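Local coordinates for putative aminooxidase (PDB 2BA9), which isomerises polyunsaturated fatty acids, producing conjugated linoleic acid, and carries a bound flavin-adenine dinucleotide, at residues 106-110 with 156-160. Numbering follows the deposited sequence.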
ATOM      1  N   ARG A 106       4.709  27.469  14.279  1.00 29.82           N
ATOM      2  CA  ARG A 106       4.952  26.117  13.775  1.00 29.74           C
ATOM      3  C   ARG A 106       5.332  26.143  12.295  1.00 29.92           C
ATOM      4  O   ARG A 106       6.221  25.400  11.857  1.00 29.99           O
ATOM      5  CB  ARG A 106       3.720  25.223  14.009  1.00 29.39           C
ATOM      6  CG  ARG A 106       3.928  23.733  13.658  1.00 28.74           C
ATOM      7  CD  ARG A 106       5.241  23.173  14.202  1.00 28.17           C
ATOM      8  NE  ARG A 106       5.234  21.709  14.270  1.00 29.94           N
ATOM      9  CZ  ARG A 106       6.208  20.958  14.788  1.00 29.56           C
ATOM     10  NH1 ARG A 106       7.309  21.516  15.272  1.00 30.41           N
ATOM     11  NH2 ARG A 106       6.083  19.636  14.814  1.00 30.41           N
ATOM     12  N   GLY A 107       4.664  27.003  11.531  1.00 30.15           N
ATOM     13  CA  GLY A 107       4.863  27.072  10.082  1.00 30.43           C
ATOM     14  C   GLY A 107       6.317  27.166   9.638  1.00 30.54           C
ATOM     15  O   GLY A 107       6.773  26.364   8.803  1.00 30.82           O
ATOM     16  N   PRO A 108       7.052  28.165  10.163  1.00 30.55           N
ATOM     17  CA  PRO A 108       8.478  28.296   9.831  1.00 30.06           C
ATOM     18  C   PRO A 108       9.356  27.134  10.330  1.00 29.67           C
ATOM     19  O   PRO A 108      10.417  26.891   9.757  1.00 29.79           O
ATOM     20  CB  PRO A 108       8.885  29.603  10.525  1.00 30.46           C
ATOM     21  CG  PRO A 108       7.577  30.319  10.855  1.00 30.56           C
ATOM     22  CD  PRO A 108       6.591  29.241  11.070  1.00 30.66           C
ATOM     23  N   GLN A 109       8.925  26.434  11.378  1.00 28.88           N
ATOM     24  CA  GLN A 109       9.678  25.285  11.888  1.00 28.39           C
ATOM     25  C   GLN A 109       9.591  24.114  10.916  1.00 27.70           C
ATOM     26  O   GLN A 109      10.607  23.517  10.547  1.00 27.43           O
ATOM     27  CB  GLN A 109       9.178  24.873  13.271  1.00 28.45           C
ATOM     28  CG  GLN A 109       9.570  25.837  14.380  1.00 28.78           C
ATOM     29  CD  GLN A 109       8.713  25.680  15.640  1.00 28.62           C
ATOM     30  OE1 GLN A 109       7.924  24.750  15.755  1.00 27.50           O
ATOM     31  NE2 GLN A 109       8.866  26.606  16.581  1.00 28.00           N
ATOM     32  N   VAL A 110       8.372  23.810  10.495  1.00 27.30           N
ATOM     33  CA  VAL A 110       8.125  22.794   9.481  1.00 26.94           C
ATOM     34  C   VAL A 110       8.953  23.063   8.220  1.00 26.88           C
ATOM     35  O   VAL A 110       9.708  22.211   7.765  1.00 26.47           O
ATOM     36  CB  VAL A 110       6.622  22.717   9.112  1.00 26.77           C
ATOM     37  CG1 VAL A 110       6.394  21.727   7.959  1.00 26.75           C
ATOM     38  CG2 VAL A 110       5.789  22.300  10.325  1.00 26.86           C
ATOM     39  N   ALA A 156      10.170  18.691  13.037  1.00 25.58           N
ATOM     40  CA  ALA A 156       9.048  19.453  12.455  1.00 25.43           C
ATOM     41  C   ALA A 156       8.642  18.989  11.040  1.00 24.98           C
ATOM     42  O   ALA A 156       7.522  19.243  10.591  1.00 24.97           O
ATOM     43  CB  ALA A 156       9.380  20.944  12.446  1.00 25.50           C
ATOM     44  N   ALA A 157       9.531  18.294  10.344  1.00 24.65           N
ATOM     45  CA  ALA A 157       9.194  17.742   9.024  1.00 24.88           C
ATOM     46  C   ALA A 157       7.971  16.803   9.036  1.00 24.94           C
ATOM     47  O   ALA A 157       7.260  16.676   8.024  1.00 25.48           O
ATOM     48  CB  ALA A 157      10.406  17.028   8.418  1.00 24.73           C
ATOM     49  N   ARG A 158       7.737  16.160  10.182  1.00 24.96           N
ATOM     50  CA  ARG A 158       6.661  15.178  10.354  1.00 25.07           C
ATOM     51  C   ARG A 158       5.271  15.752  10.104  1.00 25.06           C
ATOM     52  O   ARG A 158       4.379  15.021   9.692  1.00 26.01           O
ATOM     53  CB  ARG A 158       6.697  14.576  11.772  1.00 24.87           C
ATOM     54  CG  ARG A 158       6.086  15.487  12.833  1.00 26.09           C
ATOM     55  CD  ARG A 158       6.424  15.052  14.265  1.00 27.72           C
ATOM     56  NE  ARG A 158       6.210  13.628  14.564  1.00 27.63           N
ATOM     57  CZ  ARG A 158       5.021  13.047  14.735  1.00 29.20           C
ATOM     58  NH1 ARG A 158       3.901  13.733  14.587  1.00 30.99           N
ATOM     59  NH2 ARG A 158       4.941  11.752  15.038  1.00 29.05           N
ATOM     60  N   ASP A 159       5.070  17.034  10.392  1.00 24.83           N
ATOM     61  CA  ASP A 159       3.781  17.685  10.141  1.00 24.41           C
ATOM     62  C   ASP A 159       3.378  17.619   8.668  1.00 24.26           C
ATOM     63  O   ASP A 159       2.202  17.503   8.351  1.00 24.72           O
ATOM     64  CB  ASP A 159       3.825  19.154  10.578  1.00 24.37           C
ATOM     65  CG  ASP A 159       3.787  19.323  12.087  1.00 24.20           C
ATOM     66  OD1 ASP A 159       4.208  18.407  12.836  1.00 23.49           O
ATOM     67  OD2 ASP A 159       3.321  20.388  12.521  1.00 22.55           O
ATOM     68  N   LEU A 160       4.353  17.712   7.773  1.00 24.17           N
ATOM     69  CA  LEU A 160       4.096  17.577   6.330  1.00 23.76           C
ATOM     70  C   LEU A 160       3.949  16.106   5.925  1.00 23.89           C
ATOM     71  O   LEU A 160       2.994  15.733   5.271  1.00 23.88           O
ATOM     72  CB  LEU A 160       5.222  18.215   5.503  1.00 24.02           C
ATOM     73  CG  LEU A 160       4.961  18.300   3.988  1.00 23.07           C
ATOM     74  CD1 LEU A 160       3.958  19.381   3.673  1.00 24.16           C
ATOM     75  CD2 LEU A 160       6.228  18.547   3.219  1.00 24.88           C
TER
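This is peripheral helix packing in the helical part of the flavin-containing amine oxidoreductase fold, joined by a bidentate Arg-Asp salt bridge: residues 106-110 of helix 106-122 pack against residues 156-160, which run into the short helix 158-161. The centre of the contact lies about 25 Å from the centre of the chain. A156 gives up most surface to the contact. Its CB points at the longer helix and comes 3.4 Å from Q109 O, and because alanine is so small the backbones draw close, with A156 CA 4.6 Å from V110 CA. V110 packs beside A156: its CG2 lies 3.5 Å from A156 O and 3.7 Å from D159 CB, while its CG1 is 4.4 Å from L160 CB. Further along helix 106-122, A156 and A157 rest on A113 and L160 on V114; L160 also reaches M190 and M191 of helix 187-195. R106 leaves its helix sideways, but its end reaches D159. NH1 of R106 is 3.6 Å from A156 CB, so the methyl packs against one face of the guanidinium, while the carboxylate meets its edge, OD2 near its plane: R106 NE donates to D159 OD2 at 2.9 Å, and R106 NH2 to D159 OD1 at 3.0 Å.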